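Local coordinates for protein ebony (PDB 6DYM) that probably joins beta-alanine to amines such as dopamine, this piece being the C-terminal condensation domain of a nonribosomal peptide synthetase, at residues Thr162-Leu167 / Gln204-His209; Phe183-Tyr188 / Gly198-Glu203; Asp30-Leu35 / Leu94-Phe99; Thr75-Asp80 / Ser122-Thr127. All coordinates share one frame; numbering follows the deposited sequence.

Contact 1. Residues Thr162-Leu167 / Gln204-His209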
loop_
_atom_site.group_PDB
_atom_site.type_symbol
_atom_site.label_atom_id
_atom_site.label_comp_id
_atom_site.label_asym_id
_atom_site.label_seq_id
_atom_site.Cartn_x
_atom_site.Cartn_y
_atom_site.Cartn_z
ATOM N N THR A 162 6.863 -0.062 0.051
ATOM C CA THR A 162 7.406 1.191 -0.473
ATOM C C THR A 162 6.456 2.319 -0.098
ATOM O O THR A 162 5.281 2.297 -0.476
ATOM C CB THR A 162 7.593 1.152 -1.990
ATOM O OG1 THR A 162 8.432 0.052 -2.343
ATOM C CG2 THR A 162 8.250 2.438 -2.481
ATOM N N ASN A 163 6.963 3.300 0.634
ATOM C CA ASN A 163 6.147 4.410 1.099
ATOM C C ASN A 163 6.421 5.627 0.231
ATOM O O ASN A 163 7.574 6.052 0.086
ATOM C CB ASN A 163 6.416 4.685 2.574
ATOM C CG ASN A 163 5.839 3.603 3.454
ATOM O OD1 ASN A 163 4.657 3.284 3.354
ATOM N ND2 ASN A 163 6.672 3.009 4.293
ATOM N N THR A 164 5.357 6.175 -0.352
ATOM C CA THR A 164 5.466 7.226 -1.346
ATOM C C THR A 164 4.862 8.544 -0.893
ATOM O O THR A 164 4.836 9.496 -1.679
ATOM C CB THR A 164 4.799 6.783 -2.653
ATOM O OG1 THR A 164 3.439 6.428 -2.384
ATOM C CG2 THR A 164 5.532 5.578 -3.248
ATOM N N SER A 165 4.370 8.629 0.340
ATOM C CA SER A 165 3.891 9.896 0.865
ATOM C C SER A 165 4.674 10.259 2.119
ATOM O O SER A 165 5.165 9.372 2.827
ATOM C CB SER A 165 2.389 9.847 1.186
ATOM O OG SER A 165 2.149 9.245 2.446
ATOM N N PRO A 166 4.830 11.552 2.411
ATOM C CA PRO A 166 5.619 11.930 3.596
ATOM C C PRO A 166 5.074 11.340 4.888
ATOM O O PRO A 166 5.858 10.946 5.759
ATOM C CB PRO A 166 5.555 13.465 3.581
ATOM C CG PRO A 166 5.274 13.822 2.146
ATOM C CD PRO A 166 4.404 12.722 1.622
ATOM N N LEU A 167 3.752 11.225 5.019
ATOM C CA LEU A 167 3.175 10.718 6.262
ATOM C C LEU A 167 3.444 9.227 6.430
ATOM O O LEU A 167 3.789 8.771 7.525
ATOM C CB LEU A 167 1.671 10.996 6.296
ATOM C CG LEU A 167 0.888 10.394 7.468
ATOM C CD1 LEU A 167 1.459 10.856 8.811
ATOM C CD2 LEU A 167 -0.586 10.757 7.361
ATOM N N GLN A 204 10.554 14.910 -3.244
ATOM C CA GLN A 204 9.614 13.796 -3.232
ATOM C C GLN A 204 10.380 12.492 -3.405
ATOM O O GLN A 204 11.027 12.275 -4.438
ATOM C CB GLN A 204 8.556 13.937 -4.321
ATOM C CG GLN A 204 7.579 12.767 -4.312
ATOM C CD GLN A 204 6.414 12.951 -5.257
ATOM O OE1 GLN A 204 6.203 14.037 -5.796
ATOM N NE2 GLN A 204 5.646 11.885 -5.466
ATOM N N ARG A 205 10.288 11.623 -2.401
ATOM C CA ARG A 205 11.004 10.359 -2.378
ATOM C C ARG A 205 10.037 9.184 -2.486
ATOM O O ARG A 205 8.840 9.301 -2.217
ATOM C CB ARG A 205 11.836 10.218 -1.093
ATOM C CG ARG A 205 12.356 11.540 -0.540
ATOM C CD ARG A 205 13.342 12.179 -1.508
ATOM N NE ARG A 205 14.503 11.322 -1.729
ATOM C CZ ARG A 205 15.543 11.646 -2.489
ATOM N NH1 ARG A 205 15.573 12.816 -3.106
ATOM N NH2 ARG A 205 16.553 10.799 -2.629
ATOM N N ALA A 206 10.580 8.054 -2.924
ATOM C CA ALA A 206 9.979 6.742 -2.724
ATOM C C ALA A 206 10.938 5.977 -1.830
ATOM O O ALA A 206 12.127 5.862 -2.151
ATOM C CB ALA A 206 9.760 6.007 -4.046
ATOM N N ILE A 207 10.442 5.493 -0.697
ATOM C CA ILE A 207 11.294 4.887 0.315
ATOM C C ILE A 207 10.872 3.439 0.492
ATOM O O ILE A 207 9.695 3.155 0.754
ATOM C CB ILE A 207 11.237 5.653 1.645
ATOM C CG1 ILE A 207 11.560 7.133 1.391
ATOM C CG2 ILE A 207 12.218 5.045 2.628
ATOM C CD1 ILE A 207 11.910 7.927 2.621
ATOM N N VAL A 208 11.832 2.529 0.335
ATOM C CA VAL A 208 11.609 1.099 0.521
ATOM C C VAL A 208 11.914 0.757 1.973
ATOM O O VAL A 208 13.031 0.985 2.452
ATOM C CB VAL A 208 12.476 0.269 -0.442
ATOM C CG1 VAL A 208 12.270 -1.218 -0.202
ATOM C CG2 VAL A 208 12.131 0.611 -1.880
ATOM N N HIS A 209 10.920 0.211 2.669
ATOM C CA HIS A 209 10.981 -0.003 4.108
ATOM C C HIS A 209 10.833 -1.481 4.435
ATOM O O HIS A 209 10.045 -2.195 3.810
ATOM C CB HIS A 209 9.881 0.786 4.832
ATOM C CG HIS A 209 10.238 2.210 5.112
ATOM N ND1 HIS A 209 9.472 3.270 4.675
ATOM C CD2 HIS A 209 11.268 2.751 5.805
ATOM C CE1 HIS A 209 10.015 4.403 5.085
ATOM N NE2 HIS A 209 11.109 4.115 5.770
HETATM O O HOH W 1 6.547 9.657 -3.846
#
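T162 and N163 pair antiparallel with V208 and I207, N163 and I207 forming the hydrogen-bonded pair: N163 N reaches I207 O at 2.7 Å and I207 N returns to N163 O at 3.0 Å. These are the fifth and seventh strands of a GNAT-like acyltransferase fold, and the pairing ends where the first chain turns away into helix 166-174. On the face covered by that helix, the N163 side chain crosses H209 at about a right angle. N163 CG stands anti to its carbonyl carbon (chi1 -72°), and beyond it ND2 donates to H209 ND1 over 2.8 Å. The bond is fairly straight, 160° at the hydrogen, and lies in the amide plane, although ND2 is tilted from the imidazole plane. Behind the ring, I207 CG2 rests on one face, offset toward the rim, while H209 NE2 is bonded to D173 of the helix. An alanine in place of H209 would probably leave N163 ND2 and D173 without this shared mate and uncover the I207 methyl. The opposite face carries T162, whose CG2 lies 4.2 Å from A206 CB and whose OG1 bonds to E104 on helix 93-111. Beyond the last pair a water spans the parting chains: it donates to T164 O and to R205 O, each 2.8 Å away, and accepts from Q204 NE2 at 2.9 Å.

Contact 2. Residues Phe183-Tyr188 / Gly198-Glu203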
loop_
_atom_site.group_PDB
_atom_site.type_symbol
_atom_site.label_atom_id
_atom_site.label_comp_id
_atom_site.label_asym_id
_atom_site.label_seq_id
_atom_site.Cartn_x
_atom_site.Cartn_y
_atom_site.Cartn_z
ATOM N N PHE A 183 14.750 6.736 -2.896
ATOM C CA PHE A 183 14.906 7.100 -4.297
ATOM C C PHE A 183 14.186 8.403 -4.609
ATOM O O PHE A 183 13.048 8.619 -4.184
ATOM C CB PHE A 183 14.395 5.991 -5.217
ATOM C CG PHE A 183 14.860 6.136 -6.639
ATOM C CD1 PHE A 183 16.109 5.673 -7.024
ATOM C CD2 PHE A 183 14.060 6.754 -7.587
ATOM C CE1 PHE A 183 16.542 5.817 -8.333
ATOM C CE2 PHE A 183 14.492 6.903 -8.896
ATOM C CZ PHE A 183 15.732 6.436 -9.266
ATOM N N GLN A 184 14.861 9.262 -5.370
ATOM C CA GLN A 184 14.297 10.521 -5.849
ATOM C C GLN A 184 13.405 10.233 -7.052
ATOM O O GLN A 184 13.899 9.850 -8.117
ATOM C CB GLN A 184 15.428 11.482 -6.206
ATOM C CG GLN A 184 15.017 12.926 -6.432
ATOM C CD GLN A 184 16.222 13.830 -6.588
ATOM O OE1 GLN A 184 17.082 13.888 -5.711
ATOM N NE2 GLN A 184 16.300 14.527 -7.716
ATOM N N VAL A 185 12.094 10.443 -6.900
ATOM C CA VAL A 185 11.153 9.936 -7.897
ATOM C C VAL A 185 11.299 10.660 -9.235
ATOM O O VAL A 185 10.972 10.089 -10.283
ATOM C CB VAL A 185 9.702 10.000 -7.373
ATOM C CG1 VAL A 185 9.612 9.407 -5.968
ATOM C CG2 VAL A 185 9.167 11.422 -7.403
ATOM N N ASN A 186 11.798 11.902 -9.247
ATOM C CA ASN A 186 11.936 12.593 -10.530
ATOM C C ASN A 186 13.157 12.142 -11.325
ATOM O O ASN A 186 13.389 12.666 -12.420
ATOM C CB ASN A 186 11.954 14.123 -10.341
ATOM C CG ASN A 186 13.175 14.639 -9.583
ATOM O OD1 ASN A 186 14.227 14.004 -9.532
ATOM N ND2 ASN A 186 13.026 15.820 -8.985
ATOM N N GLU A 187 13.936 11.191 -10.814
ATOM C CA GLU A 187 15.043 10.620 -11.567
ATOM C C GLU A 187 14.683 9.307 -12.254
ATOM O O GLU A 187 15.504 8.778 -13.010
ATOM C CB GLU A 187 16.249 10.400 -10.642
ATOM C CG GLU A 187 16.726 11.667 -9.935
ATOM C CD GLU A 187 17.801 12.414 -10.702
ATOM O OE1 GLU A 187 18.568 13.166 -10.061
ATOM O OE2 GLU A 187 17.886 12.249 -11.940
ATOM N N TYR A 188 13.488 8.768 -12.019
ATOM C CA TYR A 188 13.123 7.499 -12.633
ATOM C C TYR A 188 12.850 7.686 -14.121
ATOM O O TYR A 188 12.110 8.593 -14.520
ATOM C CB TYR A 188 11.899 6.893 -11.950
ATOM C CG TYR A 188 11.433 5.629 -12.645
ATOM C CD1 TYR A 188 12.206 4.473 -12.608
ATOM C CD2 TYR A 188 10.241 5.601 -13.364
ATOM C CE1 TYR A 188 11.797 3.317 -13.254
ATOM C CE2 TYR A 188 9.821 4.448 -14.009
ATOM C CZ TYR A 188 10.605 3.311 -13.951
ATOM O OH TYR A 188 10.199 2.163 -14.592
ATOM N N GLY A 198 9.050 13.429 -13.666
ATOM C CA GLY A 198 10.151 14.378 -13.764
ATOM C C GLY A 198 9.821 15.765 -13.248
ATOM O O GLY A 198 10.712 16.492 -12.802
ATOM N N ASP A 199 8.545 16.154 -13.295
ATOM C CA ASP A 199 8.131 17.456 -12.783
ATOM C C ASP A 199 8.007 17.496 -11.262
ATOM O O ASP A 199 7.749 18.572 -10.709
ATOM C CB ASP A 199 6.794 17.868 -13.408
ATOM C CG ASP A 199 6.917 18.212 -14.886
ATOM O OD1 ASP A 199 7.976 18.735 -15.298
ATOM O OD2 ASP A 199 5.952 17.961 -15.635
ATOM N N ALA A 200 8.174 16.368 -10.574
ATOM C CA ALA A 200 8.075 16.365 -9.123
ATOM C C ALA A 200 9.279 17.078 -8.508
ATOM O O ALA A 200 10.368 17.085 -9.087
ATOM C CB ALA A 200 7.986 14.934 -8.599
ATOM N N PRO A 201 9.111 17.695 -7.337
ATOM C CA PRO A 201 10.255 18.342 -6.685
ATOM C C PRO A 201 11.298 17.315 -6.272
ATOM O O PRO A 201 11.006 16.130 -6.094
ATOM C CB PRO A 201 9.635 19.032 -5.464
ATOM C CG PRO A 201 8.374 18.273 -5.206
ATOM C CD PRO A 201 7.871 17.849 -6.556
ATOM N N ASP A 202 12.538 17.789 -6.123
ATOM C CA ASP A 202 13.627 16.911 -5.706
ATOM C C ASP A 202 13.344 16.242 -4.371
ATOM O O ASP A 202 13.882 15.163 -4.099
ATOM C CB ASP A 202 14.937 17.696 -5.615
ATOM C CG ASP A 202 15.575 17.928 -6.968
ATOM O OD1 ASP A 202 14.899 17.700 -7.992
ATOM O OD2 ASP A 202 16.750 18.345 -7.010
ATOM N N GLU A 203 12.493 16.846 -3.547
ATOM C CA GLU A 203 12.236 16.371 -2.199
ATOM C C GLU A 203 11.236 15.227 -2.144
ATOM O O GLU A 203 11.077 14.621 -1.077
ATOM C CB GLU A 203 11.745 17.536 -1.330
ATOM C CG GLU A 203 12.798 18.634 -1.101
ATOM C CD GLU A 203 13.075 19.495 -2.336
ATOM O OE1 GLU A 203 12.148 19.695 -3.152
ATOM O OE2 GLU A 203 14.227 19.968 -2.491
HETATM O O HOH W 2 19.151 16.013 -7.953
HETATM O O HOH W 3 11.716 13.649 -6.915
#
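N186 binds the opposing chain through both hydrogens of its side-chain amide: ND2 donates to A200 O at 2.9 Å, almost straight at 174°, and to D202 OD1 at 2.8 Å, more bent at 151°. The site lies in the connection between the last two strands of the GNAT-like sheet, where strand 178-184 runs into a short 3-10 turn and the chain comes back as an irregular loop before strand 205-212. ND2 stands above the carbonyl plane of A200; D202 OD1 is met on its anti side, with amide and carboxylate planes steeply inclined. The other end of the N186 amide is held too. Q184, extended beyond CG, brings NE2 to N186 OD1 at 2.8 Å, in the carbonyl plane and on a lone pair, so bonds at both ends fix the rotation of the asparagine amide. Q184 OE1 and D202 O share a further donor, R205 NH1, which ties the turn to the start of the last strand. A water bridges the backbones, accepting from N186 N at 2.9 Å and donating to P201 O at 2.7 Å. Outward from these polar bonds the packing is modest: Q184 CG lies against D202 O, and N186 CB lies near G198 O. On the side toward W34, V185 CG2 meets A200 CB at 3.9 Å.

Contact 3. Residues Asp30-Leu35 / Leu94-Phe99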
loop_
_atom_site.group_PDB
_atom_site.type_symbol
_atom_site.label_atom_id
_atom_site.label_comp_id
_atom_site.label_asym_id
_atom_site.label_seq_id
_atom_site.Cartn_x
_atom_site.Cartn_y
_atom_site.Cartn_z
ATOM N N ASP A 30 0.787 10.578 -4.491
ATOM C CA ASP A 30 1.925 11.442 -4.772
ATOM C C ASP A 30 2.586 11.129 -6.110
ATOM O O ASP A 30 3.203 12.019 -6.700
ATOM C CB ASP A 30 2.936 11.342 -3.630
ATOM C CG ASP A 30 2.337 11.749 -2.287
ATOM O OD1 ASP A 30 1.495 10.994 -1.751
ATOM O OD2 ASP A 30 2.707 12.828 -1.774
ATOM N N LEU A 31 2.459 9.901 -6.610
ATOM C CA LEU A 31 3.050 9.553 -7.897
ATOM C C LEU A 31 2.097 9.806 -9.058
ATOM O O LEU A 31 2.506 10.358 -10.085
ATOM C CB LEU A 31 3.479 8.086 -7.897
ATOM C CG LEU A 31 4.665 7.748 -6.999
ATOM C CD1 LEU A 31 4.920 6.251 -7.039
ATOM C CD2 LEU A 31 5.908 8.529 -7.425
ATOM N N GLU A 32 0.827 9.418 -8.911
ATOM C CA GLU A 32 -0.138 9.558 -9.995
ATOM C C GLU A 32 -0.448 11.011 -10.332
ATOM O O GLU A 32 -0.913 11.280 -11.444
ATOM C CB GLU A 32 -1.438 8.833 -9.644
ATOM C CG GLU A 32 -1.296 7.332 -9.564
ATOM C CD GLU A 32 -1.023 6.841 -8.156
ATOM O OE1 GLU A 32 0.023 7.216 -7.580
ATOM O OE2 GLU A 32 -1.855 6.077 -7.623
ATOM N N GLN A 33 -0.212 11.948 -9.406
ATOM C CA GLN A 33 -0.473 13.352 -9.709
ATOM C C GLN A 33 0.402 13.844 -10.852
ATOM O O GLN A 33 0.038 14.801 -11.545
ATOM C CB GLN A 33 -0.251 14.215 -8.467
ATOM C CG GLN A 33 1.201 14.305 -8.039
ATOM C CD GLN A 33 1.405 15.173 -6.809
ATOM O OE1 GLN A 33 0.827 16.253 -6.691
ATOM N NE2 GLN A 33 2.221 14.692 -5.882
ATOM N N TRP A 34 1.553 13.210 -11.065
ATOM C CA TRP A 34 2.457 13.609 -12.131
ATOM C C TRP A 34 2.155 12.915 -13.450
ATOM O O TRP A 34 2.725 13.296 -14.479
ATOM C CB TRP A 34 3.906 13.346 -11.706
ATOM C CG TRP A 34 4.228 13.974 -10.381
ATOM C CD1 TRP A 34 4.503 13.329 -9.212
ATOM C CD2 TRP A 34 4.281 15.376 -10.090
ATOM N NE1 TRP A 34 4.732 14.244 -8.208
ATOM C CE2 TRP A 34 4.601 15.507 -8.722
ATOM C CE3 TRP A 34 4.090 16.533 -10.852
ATOM C CZ2 TRP A 34 4.735 16.750 -8.102
ATOM C CZ3 TRP A 34 4.224 17.765 -10.236
ATOM C CH2 TRP A 34 4.545 17.864 -8.873
ATOM N N LEU A 35 1.270 11.921 -13.446
ATOM C CA LEU A 35 0.840 11.244 -14.661
ATOM C C LEU A 35 -0.403 11.870 -15.275
ATOM O O LEU A 35 -0.876 11.383 -16.309
ATOM C CB LEU A 35 0.576 9.761 -14.378
ATOM C CG LEU A 35 1.733 8.944 -13.806
ATOM C CD1 LEU A 35 1.279 7.527 -13.472
ATOM C CD2 LEU A 35 2.892 8.921 -14.782
ATOM N N LEU A 94 0.196 1.416 -14.747
ATOM C CA LEU A 94 1.270 0.461 -14.985
ATOM C C LEU A 94 2.637 1.101 -14.781
ATOM O O LEU A 94 3.568 0.442 -14.313
ATOM C CB LEU A 94 1.156 -0.116 -16.395
ATOM C CG LEU A 94 2.261 -1.080 -16.832
ATOM C CD1 LEU A 94 2.218 -2.348 -15.994
ATOM C CD2 LEU A 94 2.143 -1.406 -18.318
ATOM N N ILE A 95 2.774 2.381 -15.129
ATOM C CA ILE A 95 4.023 3.089 -14.876
ATOM C C ILE A 95 4.318 3.127 -13.382
ATOM O O ILE A 95 5.469 2.953 -12.958
ATOM C CB ILE A 95 3.965 4.502 -15.481
ATOM C CG1 ILE A 95 3.707 4.421 -16.988
ATOM C CG2 ILE A 95 5.254 5.266 -15.176
ATOM C CD1 ILE A 95 3.655 5.767 -17.674
ATOM N N VAL A 96 3.286 3.345 -12.560
ATOM C CA VAL A 96 3.469 3.352 -11.107
ATOM C C VAL A 96 3.955 1.990 -10.625
ATOM O O VAL A 96 4.915 1.890 -9.853
ATOM C CB VAL A 96 2.168 3.767 -10.396
ATOM C CG1 VAL A 96 2.310 3.579 -8.898
ATOM C CG2 VAL A 96 1.830 5.211 -10.711
ATOM N N PHE A 97 3.297 0.917 -11.074
ATOM C CA PHE A 97 3.695 -0.413 -10.625
ATOM C C PHE A 97 5.077 -0.798 -11.140
ATOM O O PHE A 97 5.822 -1.494 -10.442
ATOM C CB PHE A 97 2.655 -1.446 -11.051
ATOM C CG PHE A 97 1.420 -1.431 -10.203
ATOM C CD1 PHE A 97 1.323 -2.237 -9.082
ATOM C CD2 PHE A 97 0.362 -0.595 -10.515
ATOM C CE1 PHE A 97 0.184 -2.218 -8.293
ATOM C CE2 PHE A 97 -0.781 -0.571 -9.730
ATOM C CZ PHE A 97 -0.868 -1.384 -8.617
ATOM N N GLU A 98 5.444 -0.360 -12.347
ATOM C CA GLU A 98 6.790 -0.648 -12.829
ATOM C C GLU A 98 7.832 0.110 -12.018
ATOM O O GLU A 98 8.912 -0.421 -11.734
ATOM C CB GLU A 98 6.899 -0.317 -14.316
ATOM C CG GLU A 98 6.094 -1.257 -15.206
ATOM C CD GLU A 98 6.348 -1.035 -16.688
ATOM O OE1 GLU A 98 6.997 -0.029 -17.045
ATOM O OE2 GLU A 98 5.888 -1.866 -17.499
ATOM N N PHE A 99 7.524 1.350 -11.622
ATOM C CA PHE A 99 8.441 2.101 -10.770
ATOM C C PHE A 99 8.588 1.446 -9.402
ATOM O O PHE A 99 9.694 1.390 -8.852
ATOM C CB PHE A 99 7.960 3.545 -10.620
ATOM C CG PHE A 99 8.720 4.338 -9.587
ATOM C CD1 PHE A 99 10.090 4.528 -9.709
ATOM C CD2 PHE A 99 8.065 4.909 -8.504
ATOM C CE1 PHE A 99 10.796 5.262 -8.768
ATOM C CE2 PHE A 99 8.764 5.642 -7.559
ATOM C CZ PHE A 99 10.134 5.819 -7.693
#
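V96 is the bump at the centre of this interface, a branched side chain pushed from helix 93-111 into a hollow lined by L31, E32 and L35. The helix lies between the third and fourth strands, an addition to the basic strand and helix order of the GNAT fold, and the segment 30-35 belongs to the connection between helices 14-25 and 41-58. The two methyls of V96 divide the work. CG2 enters between two side chains, 3.6 Å from L35 CD1 and 3.9 Å from E32 CG, while CG1, anti to the backbone N (chi1 172°), faces L31 CD1 at 4.2 Å. L31 is the counterpart from the other side: its CD1 fits between the V96 methyl and the edge of the F99 ring, close to the ring plane, and the two side chains cross at about a right angle. F99 is thus touched on its rim, while the rings of Y188 and F197 also meet it. At the far end, L35 CD2 approaches I95 CD1 at 4.3 Å, a looser fit than at V96. I95, V96 and F99 all point to the segment, which in turn sets L31 and L35 toward the helix. E32 contributes the aliphatic part of its bent chain, and its OE2 bonds to Y44 OH. In GNAT enzymes the connection between the first two helices commonly borders the acceptor side of the cleft, and a similar place is possible here. The closest approach of L31 to the aromatic ring is 3.7 Å, from L31 CD1 to F99 CD2.

Contact 4. Residues Thr75-Asp80 / Ser122-Thr127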
loop_
_atom_site.group_PDB
_atom_site.type_symbol
_atom_site.label_atom_id
_atom_site.label_comp_id
_atom_site.label_asym_id
_atom_site.label_seq_id
_atom_site.Cartn_x
_atom_site.Cartn_y
_atom_site.Cartn_z
ATOM N N THR A 75 -8.532 0.259 5.690
ATOM C CA THR A 75 -8.252 -1.089 5.222
ATOM C C THR A 75 -6.764 -1.241 4.929
ATOM O O THR A 75 -6.095 -0.293 4.507
ATOM C CB THR A 75 -9.089 -1.450 3.981
ATOM O OG1 THR A 75 -8.957 -2.851 3.713
ATOM C CG2 THR A 75 -8.638 -0.660 2.749
ATOM N N ALA A 76 -6.262 -2.448 5.171
ATOM C CA ALA A 76 -4.871 -2.804 4.910
ATOM C C ALA A 76 -4.865 -4.055 4.043
ATOM O O ALA A 76 -5.300 -5.123 4.489
ATOM C CB ALA A 76 -4.105 -3.038 6.211
ATOM N N LEU A 77 -4.383 -3.923 2.811
ATOM C CA LEU A 77 -4.335 -5.025 1.855
ATOM C C LEU A 77 -2.904 -5.544 1.770
ATOM O O LEU A 77 -1.978 -4.774 1.492
ATOM C CB LEU A 77 -4.832 -4.569 0.482
ATOM C CG LEU A 77 -6.162 -3.809 0.496
ATOM C CD1 LEU A 77 -6.641 -3.531 -0.920
ATOM C CD2 LEU A 77 -7.214 -4.586 1.280
ATOM N N ASN A 78 -2.727 -6.840 2.019
ATOM C CA ASN A 78 -1.413 -7.453 2.108
ATOM C C ASN A 78 -1.370 -8.727 1.285
ATOM O O ASN A 78 -2.374 -9.430 1.145
ATOM C CB ASN A 78 -1.051 -7.782 3.554
ATOM C CG ASN A 78 -1.204 -6.597 4.462
ATOM O OD1 ASN A 78 -0.596 -5.558 4.228
ATOM N ND2 ASN A 78 -2.032 -6.731 5.497
ATOM N N PHE A 79 -0.179 -9.019 0.761
ATOM C CA PHE A 79 0.121 -10.267 0.078
ATOM C C PHE A 79 1.469 -10.784 0.558
ATOM O O PHE A 79 2.320 -10.024 1.027
ATOM C CB PHE A 79 0.194 -10.100 -1.443
ATOM C CG PHE A 79 -1.131 -10.137 -2.137
ATOM C CD1 PHE A 79 -1.917 -11.276 -2.101
ATOM C CD2 PHE A 79 -1.570 -9.046 -2.866
ATOM C CE1 PHE A 79 -3.126 -11.313 -2.756
ATOM C CE2 PHE A 79 -2.781 -9.077 -3.524
ATOM C CZ PHE A 79 -3.556 -10.213 -3.471
ATOM N N ASP A 80 1.653 -12.091 0.440
ATOM C CA ASP A 80 2.996 -12.649 0.428
ATOM C C ASP A 80 3.737 -12.081 -0.775
ATOM O O ASP A 80 3.302 -12.257 -1.917
ATOM C CB ASP A 80 2.922 -14.175 0.362
ATOM C CG ASP A 80 4.287 -14.847 0.479
ATOM O OD1 ASP A 80 5.313 -14.237 0.112
ATOM O OD2 ASP A 80 4.331 -16.005 0.938
ATOM N N SER A 122 3.017 -5.200 2.467
ATOM C CA SER A 122 1.950 -4.231 2.712
ATOM C C SER A 122 1.819 -3.390 1.454
ATOM O O SER A 122 2.614 -2.477 1.220
ATOM C CB SER A 122 2.262 -3.368 3.929
ATOM O OG SER A 122 1.237 -2.408 4.141
ATOM N N PHE A 123 0.835 -3.701 0.616
ATOM C CA PHE A 123 0.820 -3.079 -0.697
ATOM C C PHE A 123 -0.229 -1.985 -0.849
ATOM O O PHE A 123 -0.038 -1.098 -1.685
ATOM C CB PHE A 123 0.679 -4.151 -1.792
ATOM C CG PHE A 123 -0.728 -4.590 -2.073
ATOM C CD1 PHE A 123 -1.449 -4.025 -3.112
ATOM C CD2 PHE A 123 -1.302 -5.613 -1.348
ATOM C CE1 PHE A 123 -2.739 -4.436 -3.393
ATOM C CE2 PHE A 123 -2.594 -6.037 -1.627
ATOM C CZ PHE A 123 -3.312 -5.443 -2.649
ATOM N N MET A 124 -1.295 -1.989 -0.048
ATOM C CA MET A 124 -2.216 -0.861 -0.004
ATOM C C MET A 124 -2.690 -0.633 1.423
ATOM O O MET A 124 -2.951 -1.586 2.165
ATOM C CB MET A 124 -3.436 -1.056 -0.923
ATOM C CG MET A 124 -3.100 -1.146 -2.402
ATOM S SD MET A 124 -4.499 -0.852 -3.503
ATOM C CE MET A 124 -3.742 -1.148 -5.100
ATOM N N MET A 125 -2.782 0.640 1.797
ATOM C CA MET A 125 -3.373 1.073 3.055
ATOM C C MET A 125 -4.186 2.325 2.766
ATOM O O MET A 125 -3.707 3.220 2.063
ATOM C CB MET A 125 -2.299 1.364 4.109
ATOM C CG MET A 125 -2.687 0.998 5.528
ATOM S SD MET A 125 -1.320 1.176 6.700
ATOM C CE MET A 125 -0.910 -0.530 7.058
ATOM N N GLY A 126 -5.403 2.386 3.283
ATOM C CA GLY A 126 -6.263 3.532 3.038
ATOM C C GLY A 126 -7.214 3.756 4.190
ATOM O O GLY A 126 -7.532 2.832 4.946
ATOM N N THR A 127 -7.665 5.001 4.327
ATOM C CA THR A 127 -8.648 5.386 5.330
ATOM C C THR A 127 -9.784 6.135 4.653
ATOM O O THR A 127 -9.592 6.757 3.605
ATOM C CB THR A 127 -8.046 6.283 6.411
ATOM O OG1 THR A 127 -7.488 7.445 5.786
ATOM C CG2 THR A 127 -6.968 5.554 7.193
#
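F123 and M124 both face L77 across two antiparallel strands, and the extra residue makes a classic beta bulge. The register slips by one between the pairs L77-M124 and N78-S122, and L77 O accepts two backbone donors, F123 N at 3.1 Å and M124 N at 3.3 Å. Beyond the bulge, regular bonds link L77 N to M124 O and join T75 with G126. From its CB, the F123 side chain turns back over the neighbouring strand, because CG takes the crowded position between the backbone N and the carbonyl carbon (chi1 84°). CG lies near L77 O, and CD2 comes as near as 3.0 Å to that same oxygen. Farther out, CE2 meets two groups, lying 3.4 Å from L77 CB and equally far from F79 CD2. At the tip, CZ lies 3.6 Å from L77 CB and 3.8 Å from F79 CE2. The F79 and F123 rings are nearly parallel, 22° apart, but slid so far that they barely overlap. L55 of helix 41-58 touches F79, L77 and F123. An alanine at F123 would probably open a gap beside L77 CB and leave the F79 ring without its aromatic neighbour. On the other face, N78 OD1 approaches S122 CA, while its ND2 bonds to L60 O. M125 CE reaches A76 CB at 4.1 Å. A bulge in the fourth strand of the sheet is typical of GNAT acyltransferases, where it borders the acyl-CoA site; here the corresponding groove probably takes the carrier's phosphopantetheine arm.

Contacts 1, 2 and 4 belong to one mixed seven-stranded sheet. Contact 4 joins its third and fourth strands near the middle of the domain, contact 1 pairs the next two strands of the sheet, 158-163 and 205-212, with centres about 15 Å apart, and contact 2 lies at the end of the edge strand 178-184 and in the loop that follows it. Contact 3 stands off the sheet on helix 93-111, yet it touches contacts 1 and 2: Q204 reaches D30 and W34, and Y188 packs on F99. Contacts 1, 2 and 3 thus cluster with centres 12 to 13 Å apart, whereas contacts 2 and 4 are about 25 Å apart. Along the chain, contacts 3 and 4 interleave, and contact 2 falls between the segments of contact 1.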